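Local coordinates for coat protein (Papaya mosaic virus, PDB 4DOX) that forms the protein coat of a flexible filamentous plant virus and probably encloses its RNA genome, at residues K121-N126 against A136-F141; I114-T119 against G158-P163; K50-S55 against S82-I87; S30-S35 against F106-A111. One frame throughout, in Å; residues are numbered along the deposited sequence.

Contact 1. Residues K121-N126 against A136-F141; sequences KMAPAN and AKFAAF
The ring of Phe138 turns an edge toward Met122: C of Met122 lies near the ring plane, 3.9 Å from CE2 of Phe138. CE2 of Phe138 also meets Ala123, 3.4 Å from CA of Ala123 and 3.6 Å from its CB. One ring atom further on, CZ of Phe138 is 4.0 Å from the backbone N of Lys121. Three successive residues therefore border one side of this ring. The Phe141 ring has the carbonyl O of Phe138 at its edge, in plane, and CD2 of Phe141 approaches CG of Pro124 obliquely at 4.4 Å.

Pro124 fills the other half of the contact. CD of Pro124 is 3.4 Å from the carbonyl O of Lys137. CG of Pro124 lies 3.4 Å from the carbonyl O of Ala140, the centre of an inverse gamma turn at the end of the 3-10 segment. Both arms belong to the irregular region between helix 111-118 and helix 165-172. Tyr68 of helix 56-70 packs against Pro124, Phe138 and Phe141. Asp69 and Arg118 bond to the backbone of 121-126.

Between the segments there is neither a hydrogen bond nor a salt bridge. The contact should depend on shape more than on charge.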
loop_
_atom_site.group_PDB
_atom_site.type_symbol
_atom_site.label_atom_id
_atom_site.label_comp_id
_atom_site.label_asym_id
_atom_site.label_seq_id
_atom_site.Cartn_x
_atom_site.Cartn_y
_atom_site.Cartn_z
ATOM N N LYS A 121 8.342 -9.911 -14.186
ATOM C CA LYS A 121 9.340 -10.781 -13.532
ATOM C C LYS A 121 8.767 -11.984 -12.775
ATOM O O LYS A 121 9.136 -13.108 -13.096
ATOM C CB LYS A 121 10.258 -9.987 -12.617
ATOM C CG LYS A 121 11.206 -9.082 -13.360
ATOM C CD LYS A 121 11.749 -8.021 -12.407
ATOM C CE LYS A 121 12.165 -6.779 -13.196
ATOM N NZ LYS A 121 13.629 -6.722 -13.515
ATOM N N MET A 122 7.915 -11.761 -11.761
ATOM C CA MET A 122 7.189 -12.867 -11.084
ATOM C C MET A 122 5.744 -12.467 -10.759
ATOM O O MET A 122 5.476 -11.741 -9.780
ATOM C CB MET A 122 7.858 -13.360 -9.775
ATOM C CG MET A 122 9.397 -13.488 -9.696
ATOM S SD MET A 122 10.102 -13.009 -8.011
ATOM C CE MET A 122 11.888 -13.330 -8.208
ATOM N N ALA A 123 4.809 -12.972 -11.559
ATOM C CA ALA A 123 3.381 -12.659 -11.411
ATOM C C ALA A 123 2.781 -13.045 -10.030
ATOM O O ALA A 123 3.329 -13.871 -9.322
ATOM C CB ALA A 123 2.623 -13.322 -12.515
ATOM N N PRO A 124 1.645 -12.438 -9.640
ATOM C CA PRO A 124 1.000 -12.979 -8.454
ATOM C C PRO A 124 0.925 -14.530 -8.451
ATOM O O PRO A 124 0.429 -15.157 -9.399
ATOM C CB PRO A 124 -0.395 -12.332 -8.517
ATOM C CG PRO A 124 -0.159 -11.047 -9.046
ATOM C CD PRO A 124 0.962 -11.215 -10.083
ATOM N N ALA A 125 1.397 -15.148 -7.377
ATOM C CA ALA A 125 1.396 -16.612 -7.307
ATOM C C ALA A 125 0.062 -17.282 -7.766
ATOM O O ALA A 125 0.073 -18.244 -8.546
ATOM C CB ALA A 125 1.818 -17.077 -5.934
ATOM N N ASN A 126 -1.060 -16.726 -7.326
ATOM C CA ASN A 126 -2.367 -17.342 -7.528
ATOM C C ASN A 126 -3.183 -16.716 -8.655
ATOM O O ASN A 126 -4.415 -16.856 -8.668
ATOM C CB ASN A 126 -3.183 -17.290 -6.215
ATOM C CG ASN A 126 -2.420 -17.879 -5.025
ATOM O OD1 ASN A 126 -2.106 -19.063 -5.007
ATOM N ND2 ASN A 126 -2.100 -17.043 -4.044
ATOM N N ALA A 136 -3.407 -10.632 -18.450
ATOM C CA ALA A 136 -3.774 -9.645 -17.430
ATOM C C ALA A 136 -3.168 -9.999 -16.075
ATOM O O ALA A 136 -3.464 -9.398 -15.075
ATOM C CB ALA A 136 -5.279 -9.493 -17.330
ATOM N N LYS A 137 -2.283 -10.976 -16.092
ATOM C CA LYS A 137 -1.671 -11.603 -14.945
ATOM C C LYS A 137 -1.141 -10.678 -13.859
ATOM O O LYS A 137 -1.288 -10.947 -12.674
ATOM C CB LYS A 137 -0.415 -12.180 -15.480
ATOM C CG LYS A 137 -0.341 -13.568 -15.587
ATOM C CD LYS A 137 1.052 -13.888 -15.240
ATOM C CE LYS A 137 1.974 -13.892 -16.379
ATOM N NZ LYS A 137 1.619 -15.038 -17.191
ATOM N N PHE A 138 -0.460 -9.622 -14.303
ATOM C CA PHE A 138 0.286 -8.713 -13.459
ATOM C C PHE A 138 -0.625 -7.712 -12.796
ATOM O O PHE A 138 -0.182 -6.878 -12.040
ATOM C CB PHE A 138 1.422 -8.074 -14.252
ATOM C CG PHE A 138 2.530 -9.019 -14.520
ATOM C CD1 PHE A 138 2.748 -9.553 -15.794
ATOM C CD2 PHE A 138 3.323 -9.449 -13.471
ATOM C CE1 PHE A 138 3.769 -10.475 -16.005
ATOM C CE2 PHE A 138 4.331 -10.365 -13.673
ATOM C CZ PHE A 138 4.561 -10.875 -14.945
ATOM N N ALA A 139 -1.913 -7.851 -13.078
ATOM C CA ALA A 139 -2.968 -7.055 -12.491
ATOM C C ALA A 139 -3.640 -7.783 -11.317
ATOM O O ALA A 139 -4.493 -7.227 -10.643
ATOM C CB ALA A 139 -3.969 -6.750 -13.547
ATOM N N ALA A 140 -3.256 -9.042 -11.083
ATOM C CA ALA A 140 -4.059 -9.907 -10.167
ATOM C C ALA A 140 -3.650 -9.763 -8.686
ATOM O O ALA A 140 -3.413 -10.768 -7.985
ATOM C CB ALA A 140 -4.078 -11.382 -10.629
ATOM N N PHE A 141 -3.520 -8.517 -8.243
ATOM C CA PHE A 141 -3.396 -8.263 -6.828
ATOM C C PHE A 141 -4.408 -7.241 -6.409
ATOM O O PHE A 141 -4.838 -6.391 -7.225
ATOM C CB PHE A 141 -1.972 -7.913 -6.373
ATOM C CG PHE A 141 -1.352 -6.708 -7.034
ATOM C CD1 PHE A 141 -1.042 -5.575 -6.277
ATOM C CD2 PHE A 141 -0.973 -6.731 -8.394
ATOM C CE1 PHE A 141 -0.434 -4.444 -6.900
ATOM C CE2 PHE A 141 -0.369 -5.629 -8.995
ATOM C CZ PHE A 141 -0.092 -4.492 -8.255
#

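Contact 2. Residues I114-T119 against G158-P163. Unlike the reference sequence in segment 158-163: Thr160 (reference Ile).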
loop_
_atom_site.group_PDB
_atom_site.type_symbol
_atom_site.label_atom_id
_atom_site.label_comp_id
_atom_site.label_asym_id
_atom_site.label_seq_id
_atom_site.Cartn_x
_atom_site.Cartn_y
_atom_site.Cartn_z
ATOM N N ILE A 114 6.061 -2.209 -5.641
ATOM C CA ILE A 114 6.000 -3.642 -5.799
ATOM C C ILE A 114 5.708 -3.924 -7.263
ATOM O O ILE A 114 6.242 -4.894 -7.834
ATOM C CB ILE A 114 5.001 -4.340 -4.856
ATOM C CG1 ILE A 114 5.306 -5.842 -4.789
ATOM C CG2 ILE A 114 3.549 -4.087 -5.293
ATOM C CD1 ILE A 114 6.694 -6.213 -4.208
ATOM N N TRP A 115 4.932 -3.042 -7.898
ATOM C CA TRP A 115 4.795 -3.090 -9.354
ATOM C C TRP A 115 6.177 -3.159 -10.025
ATOM O O TRP A 115 6.435 -4.055 -10.818
ATOM C CB TRP A 115 4.028 -1.887 -9.853
ATOM C CG TRP A 115 3.848 -1.851 -11.339
ATOM C CD1 TRP A 115 4.620 -1.157 -12.246
ATOM C CD2 TRP A 115 2.808 -2.477 -12.102
ATOM N NE1 TRP A 115 4.135 -1.331 -13.517
ATOM C CE2 TRP A 115 3.028 -2.140 -13.465
ATOM C CE3 TRP A 115 1.716 -3.306 -11.772
ATOM C CZ2 TRP A 115 2.187 -2.594 -14.508
ATOM C CZ3 TRP A 115 0.880 -3.776 -12.809
ATOM C CH2 TRP A 115 1.124 -3.400 -14.162
ATOM N N ASN A 116 7.082 -2.247 -9.687
ATOM C CA ASN A 116 8.391 -2.276 -10.337
ATOM C C ASN A 116 9.155 -3.522 -9.992
ATOM O O ASN A 116 9.955 -4.005 -10.781
ATOM C CB ASN A 116 9.238 -1.061 -9.952
ATOM C CG ASN A 116 8.989 0.133 -10.848
ATOM O OD1 ASN A 116 7.860 0.339 -11.353
ATOM N ND2 ASN A 116 10.036 0.936 -11.050
ATOM N N LEU A 117 8.903 -4.050 -8.804
ATOM C CA LEU A 117 9.656 -5.204 -8.347
ATOM C C LEU A 117 9.229 -6.541 -8.963
ATOM O O LEU A 117 10.071 -7.413 -9.188
ATOM C CB LEU A 117 9.635 -5.274 -6.827
ATOM C CG LEU A 117 10.554 -4.207 -6.249
ATOM C CD1 LEU A 117 10.248 -4.030 -4.784
ATOM C CD2 LEU A 117 11.977 -4.631 -6.462
ATOM N N ARG A 118 7.937 -6.691 -9.255
ATOM C CA ARG A 118 7.405 -7.971 -9.671
ATOM C C ARG A 118 6.897 -8.000 -11.115
ATOM O O ARG A 118 6.952 -9.065 -11.747
ATOM C CB ARG A 118 6.294 -8.401 -8.723
ATOM C CG ARG A 118 6.683 -8.410 -7.236
ATOM C CD ARG A 118 7.215 -9.727 -6.810
ATOM N NE ARG A 118 6.351 -10.834 -7.244
ATOM C CZ ARG A 118 5.699 -11.661 -6.425
ATOM N NH1 ARG A 118 5.795 -11.530 -5.095
ATOM N NH2 ARG A 118 4.942 -12.635 -6.945
ATOM N N THR A 119 6.409 -6.874 -11.638
ATOM C CA THR A 119 5.842 -6.826 -12.987
ATOM C C THR A 119 6.835 -7.264 -14.100
ATOM O O THR A 119 8.004 -6.849 -14.097
ATOM C CB THR A 119 5.300 -5.449 -13.273
ATOM O OG1 THR A 119 4.345 -5.137 -12.265
ATOM C CG2 THR A 119 4.651 -5.358 -14.646
ATOM N N GLY A 158 10.348 6.382 -11.681
ATOM C CA GLY A 158 9.029 6.171 -12.240
ATOM C C GLY A 158 8.818 4.698 -12.555
ATOM O O GLY A 158 9.769 3.859 -12.477
ATOM N N LEU A 159 7.575 4.385 -12.912
ATOM C CA LEU A 159 7.197 3.032 -13.274
ATOM C C LEU A 159 8.053 2.440 -14.390
ATOM O O LEU A 159 8.510 3.167 -15.279
ATOM C CB LEU A 159 5.738 3.026 -13.699
ATOM C CG LEU A 159 4.763 3.550 -12.659
ATOM C CD1 LEU A 159 3.329 3.443 -13.218
ATOM C CD2 LEU A 159 4.924 2.845 -11.250
ATOM N N THR A 160 8.255 1.118 -14.359
ATOM C CA THR A 160 9.033 0.426 -15.410
ATOM C C THR A 160 8.255 0.338 -16.702
ATOM O O THR A 160 8.836 0.169 -17.771
ATOM C CB THR A 160 9.376 -0.983 -15.039
ATOM O OG1 THR A 160 8.186 -1.598 -14.564
ATOM C CG2 THR A 160 10.398 -0.985 -13.939
ATOM N N ARG A 161 6.930 0.363 -16.564
ATOM C CA ARG A 161 5.974 0.634 -17.648
ATOM C C ARG A 161 4.642 1.018 -16.974
ATOM O O ARG A 161 4.477 0.836 -15.749
ATOM C CB ARG A 161 5.818 -0.549 -18.615
ATOM C CG ARG A 161 5.193 -1.781 -18.009
ATOM C CD ARG A 161 4.884 -2.843 -19.069
ATOM N NE ARG A 161 4.464 -4.138 -18.511
ATOM C CZ ARG A 161 3.226 -4.443 -18.103
ATOM N NH1 ARG A 161 2.233 -3.542 -18.163
ATOM N NH2 ARG A 161 2.978 -5.662 -17.637
ATOM N N SER A 162 3.725 1.587 -17.748
ATOM C CA SER A 162 2.341 1.708 -17.313
ATOM C C SER A 162 1.641 0.375 -17.389
ATOM O O SER A 162 2.081 -0.520 -18.136
ATOM C CB SER A 162 1.602 2.707 -18.192
ATOM O OG SER A 162 1.629 3.947 -17.510
ATOM N N PRO A 163 0.540 0.222 -16.632
ATOM C CA PRO A 163 -0.298 -0.946 -16.907
ATOM C C PRO A 163 -0.891 -0.855 -18.314
ATOM O O PRO A 163 -1.022 0.236 -18.834
ATOM C CB PRO A 163 -1.390 -0.878 -15.839
ATOM C CG PRO A 163 -1.025 0.160 -14.931
ATOM C CD PRO A 163 0.195 0.879 -15.368
HETATM O O HOH W 1 9.216 -4.453 -13.335
#
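Trp115 has CG anti to its backbone N (chi1 180°), beside the carbonyl carbon; the indole beyond it reaches Arg161 and Pro163. The neighbouring Asn116 turns its amide to Gly158 and Thr160. The last turn of helix 111-118 thereby binds the coil that leads to helix 165-172. NE1 of Trp115 donates to the carbonyl O of Arg161 at 3.1 Å, with the acceptor tilted out of the indole plane. CH2 of Trp115 packs on CB of Pro163 at 3.9 Å.

The amide of Asn116 grips the coil twice. Asn116 ND2 gives a nearly straight bond to Gly158 O (3.3 Å, 166°), and Gly158 O lies in the amide plane. Asn116 OD1 takes the backbone N-H of Thr160 at 3.1 Å, from above the carbonyl plane.

Arg161 crosses Trp115 at about a right angle, its guanidinium 77° from the indole plane. CG2 of Thr119 lies over a guanidinium face, 3.4 Å from NH2 of Arg161. Asp120 and Glu167 form salt bridges with this guanidinium.

A water adds a further link between helix end and coil. It donates to Asn116 O at 2.7 Å and to Thr119 O at 2.8 Å, and it accepts from OG1 of Thr160 at 3.3 Å.

Contact 3. Residues K50-S55 against S82-I87; sequences KVPAAS and SSIPEI
Val51 and Ile87 form the more buried part of this contact, and Ile84 reaches out beside them to Pro52. The arrangement pairs a helix end with a turn. Lys50 is the C-prime residue of the Schellman motif that ends helix 36-48, and Ile84 to Ile87 make a type II beta turn.

On the buried side, CG2 of Val51 meets CD1 of Ile87 at 3.9 Å, and the two side chains cross at about a right angle. Ile87 has CG1 anti to its carbonyl carbon (chi1 -54°), and the chain runs on from there to the CD1 that makes this touch. The surroundings are also apolar. Val56 and Val59 of helix 56-70 lie against Val51, and Leu92 of helix 89-98 lies against Ile87.

The outer side is more open to solvent: Pro52 and Lys50 are exposed, though Ile84 still packs against both. CD1 of Ile84 and CD of Pro52 approach tip to tip at 4.0 Å. CG2 of Ile84 rests 3.9 Å from the carbonyl O of Lys50. The Lys50 side chain itself leads away from the turn.

The contacts between the segments are packing. Polar groups bond within 82-87 or to helix 56-70, where Ser83 meets Glu62 and Ser55 meets Thr58. The contact joins the linker between helices 36-48 and 56-70 to the loop that precedes helix 89-98. That loop is braced by Ser82. Ser82 OG accepts from the backbone N of Ile84 at 2.9 Å, an ST turn, and donates to the carbonyl O of Ile87 at 2.9 Å.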
loop_
_atom_site.group_PDB
_atom_site.type_symbol
_atom_site.label_atom_id
_atom_site.label_comp_id
_atom_site.label_asym_id
_atom_site.label_seq_id
_atom_site.Cartn_x
_atom_site.Cartn_y
_atom_site.Cartn_z
ATOM N N LYS A 50 12.146 -2.546 17.142
ATOM C CA LYS A 50 13.482 -2.878 16.690
ATOM C C LYS A 50 13.844 -3.040 15.213
ATOM O O LYS A 50 14.764 -3.708 14.877
ATOM C CB LYS A 50 14.042 -3.984 17.550
ATOM C CG LYS A 50 14.612 -3.539 18.849
ATOM C CD LYS A 50 13.585 -3.265 19.881
ATOM C CE LYS A 50 14.150 -3.199 21.230
ATOM N NZ LYS A 50 14.570 -4.536 21.695
ATOM N N VAL A 51 13.013 -2.507 14.378
ATOM C CA VAL A 51 13.379 -2.398 12.970
ATOM C C VAL A 51 14.264 -1.166 12.933
ATOM O O VAL A 51 13.873 -0.156 13.518
ATOM C CB VAL A 51 12.148 -2.127 12.066
ATOM C CG1 VAL A 51 12.558 -1.909 10.613
ATOM C CG2 VAL A 51 11.209 -3.245 12.135
ATOM N N PRO A 52 15.463 -1.250 12.300
ATOM C CA PRO A 52 16.359 -0.080 12.125
ATOM C C PRO A 52 15.646 1.033 11.383
ATOM O O PRO A 52 14.963 0.760 10.417
ATOM C CB PRO A 52 17.499 -0.639 11.250
ATOM C CG PRO A 52 17.639 -2.093 11.738
ATOM C CD PRO A 52 16.134 -2.512 11.904
ATOM N N ALA A 53 15.779 2.272 11.834
ATOM C CA ALA A 53 15.151 3.403 11.150
ATOM C C ALA A 53 15.466 3.480 9.620
ATOM O O ALA A 53 14.562 3.700 8.778
ATOM C CB ALA A 53 15.505 4.707 11.861
ATOM N N ALA A 54 16.730 3.276 9.255
ATOM C CA ALA A 54 17.090 3.144 7.843
ATOM C C ALA A 54 16.248 2.081 7.049
ATOM O O ALA A 54 15.978 2.265 5.858
ATOM C CB ALA A 54 18.604 2.853 7.716
ATOM N N SER A 55 15.841 0.990 7.707
ATOM C CA SER A 55 15.253 -0.149 7.032
ATOM C C SER A 55 13.732 -0.177 6.984
ATOM O O SER A 55 13.149 -1.084 6.365
ATOM C CB SER A 55 15.702 -1.435 7.717
ATOM O OG SER A 55 17.085 -1.644 7.572
ATOM N N SER A 82 10.192 -12.118 8.754
ATOM C CA SER A 82 10.707 -10.998 7.989
ATOM C C SER A 82 12.221 -11.074 8.049
ATOM O O SER A 82 12.748 -11.965 8.705
ATOM C CB SER A 82 10.246 -9.668 8.571
ATOM O OG SER A 82 11.114 -9.274 9.603
ATOM N N SER A 83 12.915 -10.123 7.415
ATOM C CA SER A 83 14.360 -10.061 7.481
ATOM C C SER A 83 14.916 -9.651 8.852
ATOM O O SER A 83 16.142 -9.710 9.046
ATOM C CB SER A 83 14.928 -9.184 6.369
ATOM O OG SER A 83 14.637 -7.820 6.581
ATOM N N ILE A 84 14.051 -9.266 9.798
ATOM C CA ILE A 84 14.491 -8.899 11.174
ATOM C C ILE A 84 14.151 -10.051 12.136
ATOM O O ILE A 84 12.999 -10.522 12.172
ATOM C CB ILE A 84 13.881 -7.511 11.724
ATOM C CG1 ILE A 84 14.041 -6.330 10.755
ATOM C CG2 ILE A 84 14.446 -7.146 13.099
ATOM C CD1 ILE A 84 15.461 -6.084 10.303
ATOM N N PRO A 85 15.147 -10.528 12.913
ATOM C CA PRO A 85 14.816 -11.724 13.702
ATOM C C PRO A 85 13.893 -11.347 14.826
ATOM O O PRO A 85 13.990 -10.234 15.398
ATOM C CB PRO A 85 16.175 -12.182 14.263
ATOM C CG PRO A 85 17.244 -11.411 13.459
ATOM C CD PRO A 85 16.549 -10.103 13.127
ATOM N N GLU A 86 12.976 -12.253 15.130
ATOM C CA GLU A 86 11.966 -11.981 16.165
ATOM C C GLU A 86 10.969 -10.854 15.817
ATOM O O GLU A 86 10.301 -10.311 16.715
ATOM C CB GLU A 86 12.614 -11.758 17.572
ATOM C CG GLU A 86 12.367 -12.925 18.625
ATOM C CD GLU A 86 10.862 -13.400 18.718
ATOM O OE1 GLU A 86 9.927 -12.589 18.372
ATOM O OE2 GLU A 86 10.638 -14.590 19.131
ATOM N N ILE A 87 10.879 -10.511 14.527
ATOM C CA ILE A 87 9.693 -9.810 13.997
ATOM C C ILE A 87 9.189 -10.572 12.784
ATOM O O ILE A 87 9.880 -10.636 11.791
ATOM C CB ILE A 87 10.001 -8.336 13.635
ATOM C CG1 ILE A 87 10.607 -7.633 14.842
ATOM C CG2 ILE A 87 8.726 -7.585 13.303
ATOM C CD1 ILE A 87 11.172 -6.290 14.533
#

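Contact 4. Residues S30-S35 against F106-A111; sequences SNLLPS and FCRYFA
Arg108 of helix 103-108 reaches across to Leu32, in the chain that leads into helix 36-48. NH1 of Arg108 donates to the carbonyl O of Leu32 at 2.9 Å, with an N-H...O angle of 155°. The donor lies on a lone pair of that oxygen, in the carbonyl plane, and the oxygen lies in the guanidinium plane. The chain of Arg108 bends at chi3 (-86°), which turns NE out of the line of the preceding carbons. NE forms a salt bridge with Asp145, so two partners hold this buried guanidinium. CD2 of Leu32 sits over one guanidinium face, 4.0 Å from NH1 of Arg108.

The coil that offers Leu32 O is shaped by an ST turn. OG of Ser30 accepts from the backbone N of Leu32 at 3.1 Å. Ser35, at the other end of the segment, occupies the N-cap of helix 36-48.

Leu33 and Pro34 pack on the helix backbone and on Tyr109. CD2 of Leu33 lies 3.9 Å from the backbone N of Tyr109. CG of Pro34 rests 3.9 Å from the N of Phe106. In an apolar pair, CD of Pro34 meets CB of Tyr109 at 4.0 Å, while Leu39 of helix 36-48 touches both residues.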
loop_
_atom_site.group_PDB
_atom_site.type_symbol
_atom_site.label_atom_id
_atom_site.label_comp_id
_atom_site.label_asym_id
_atom_site.label_seq_id
_atom_site.Cartn_x
_atom_site.Cartn_y
_atom_site.Cartn_z
ATOM N N SER A 30 -7.335 11.429 1.339
ATOM C CA SER A 30 -7.577 10.205 0.570
ATOM C C SER A 30 -8.379 9.207 1.348
ATOM O O SER A 30 -8.092 8.963 2.507
ATOM C CB SER A 30 -6.242 9.549 0.168
ATOM O OG SER A 30 -6.493 8.398 -0.627
ATOM N N ASN A 31 -9.378 8.615 0.723
ATOM C CA ASN A 31 -10.082 7.500 1.358
ATOM C C ASN A 31 -9.507 6.140 0.956
ATOM O O ASN A 31 -10.047 5.088 1.301
ATOM C CB ASN A 31 -11.607 7.575 1.165
ATOM C CG ASN A 31 -12.061 7.564 -0.295
ATOM O OD1 ASN A 31 -11.311 7.272 -1.192
ATOM N ND2 ASN A 31 -13.332 7.860 -0.511
ATOM N N LEU A 32 -8.401 6.166 0.221
ATOM C CA LEU A 32 -7.824 4.954 -0.305
ATOM C C LEU A 32 -6.404 4.751 0.257
ATOM O O LEU A 32 -5.870 3.671 0.164
ATOM C CB LEU A 32 -7.816 4.990 -1.848
ATOM C CG LEU A 32 -9.119 4.834 -2.658
ATOM C CD1 LEU A 32 -8.843 4.996 -4.142
ATOM C CD2 LEU A 32 -9.884 3.506 -2.407
ATOM N N LEU A 33 -5.789 5.787 0.814
ATOM C CA LEU A 33 -4.447 5.685 1.366
ATOM C C LEU A 33 -4.423 6.014 2.889
ATOM O O LEU A 33 -5.286 6.708 3.413
ATOM C CB LEU A 33 -3.499 6.597 0.585
ATOM C CG LEU A 33 -3.311 6.360 -0.912
ATOM C CD1 LEU A 33 -2.329 7.385 -1.537
ATOM C CD2 LEU A 33 -2.815 4.961 -1.192
ATOM N N PRO A 34 -3.455 5.474 3.619
ATOM C CA PRO A 34 -3.470 5.837 5.035
ATOM C C PRO A 34 -3.160 7.318 5.122
ATOM O O PRO A 34 -2.503 7.858 4.224
ATOM C CB PRO A 34 -2.293 5.049 5.623
ATOM C CG PRO A 34 -1.976 3.979 4.593
ATOM C CD PRO A 34 -2.343 4.569 3.266
ATOM N N SER A 35 -3.627 7.981 6.166
ATOM C CA SER A 35 -3.256 9.363 6.370
ATOM C C SER A 35 -1.731 9.487 6.647
ATOM O O SER A 35 -1.011 8.494 6.892
ATOM C CB SER A 35 -4.072 9.997 7.482
ATOM O OG SER A 35 -3.533 9.615 8.726
ATOM N N PHE A 106 -2.448 0.313 3.427
ATOM C CA PHE A 106 -1.005 0.342 3.565
ATOM C C PHE A 106 -0.311 -0.260 2.323
ATOM O O PHE A 106 0.655 0.295 1.812
ATOM C CB PHE A 106 -0.604 -0.476 4.792
ATOM C CG PHE A 106 0.890 -0.429 5.120
ATOM C CD1 PHE A 106 1.731 -1.502 4.805
ATOM C CD2 PHE A 106 1.448 0.677 5.755
ATOM C CE1 PHE A 106 3.097 -1.465 5.102
ATOM C CE2 PHE A 106 2.843 0.710 6.077
ATOM C CZ PHE A 106 3.657 -0.369 5.749
ATOM N N CYS A 107 -0.785 -1.416 1.849
ATOM C CA CYS A 107 -0.186 -2.027 0.650
ATOM C C CYS A 107 -0.384 -1.115 -0.557
ATOM O O CYS A 107 0.520 -0.989 -1.369
ATOM C CB CYS A 107 -0.742 -3.433 0.392
ATOM S SG CYS A 107 -0.299 -4.578 1.770
ATOM N N ARG A 108 -1.541 -0.444 -0.628
ATOM C CA ARG A 108 -1.890 0.380 -1.747
ATOM C C ARG A 108 -0.893 1.511 -1.854
ATOM O O ARG A 108 -0.557 1.925 -2.963
ATOM C CB ARG A 108 -3.281 0.939 -1.564
ATOM C CG ARG A 108 -3.855 1.452 -2.846
ATOM C CD ARG A 108 -5.233 1.941 -2.663
ATOM N NE ARG A 108 -6.211 0.873 -2.794
ATOM C CZ ARG A 108 -7.098 0.548 -1.865
ATOM N NH1 ARG A 108 -7.123 1.223 -0.726
ATOM N NH2 ARG A 108 -7.942 -0.456 -2.076
ATOM N N TYR A 109 -0.410 1.982 -0.695
ATOM C CA TYR A 109 0.524 3.104 -0.606
ATOM C C TYR A 109 1.887 2.778 -1.236
ATOM O O TYR A 109 2.668 3.715 -1.580
ATOM C CB TYR A 109 0.717 3.532 0.868
ATOM C CG TYR A 109 1.723 4.659 1.052
ATOM C CD1 TYR A 109 1.476 5.968 0.539
ATOM C CD2 TYR A 109 2.908 4.443 1.748
ATOM C CE1 TYR A 109 2.398 7.043 0.719
ATOM C CE2 TYR A 109 3.854 5.505 1.934
ATOM C CZ TYR A 109 3.586 6.801 1.408
ATOM O OH TYR A 109 4.517 7.804 1.580
ATOM N N PHE A 110 2.172 1.463 -1.344
ATOM C CA PHE A 110 3.422 0.960 -1.880
ATOM C C PHE A 110 3.210 0.228 -3.195
ATOM O O PHE A 110 4.139 -0.339 -3.744
ATOM C CB PHE A 110 4.065 -0.004 -0.887
ATOM C CG PHE A 110 4.490 0.653 0.405
ATOM C CD1 PHE A 110 3.676 0.590 1.539
ATOM C CD2 PHE A 110 5.706 1.347 0.478
ATOM C CE1 PHE A 110 4.061 1.236 2.740
ATOM C CE2 PHE A 110 6.105 1.981 1.689
ATOM C CZ PHE A 110 5.284 1.914 2.825
ATOM N N ALA A 111 1.983 0.235 -3.703
ATOM C CA ALA A 111 1.683 -0.442 -4.968
ATOM C C ALA A 111 2.743 -0.152 -6.068
ATOM O O ALA A 111 3.240 -1.108 -6.683
ATOM C CB ALA A 111 0.261 -0.153 -5.464
#

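Along the chain the contacts form two pairs. Contact 4 brackets contact 3, and contact 2 brackets contact 1. Contact 4 lies nearest the centre of the chain. Its second segment adjoins the first segment of contact 2, where helix 103-108 is followed by helix 111-118; their centres are about 17 Å apart. Contacts 1 and 2 have centres about 12 Å apart and touch through Phe138. Contact 3 stands apart, its centre about 27 Å from that of contact 1. Helix 56-70 borders all four. Contacts 2 and 4 tie coil to helix ends, contact 3 joins two inter-helix loops, and contact 1 closes part of the long loop after helix 111-118.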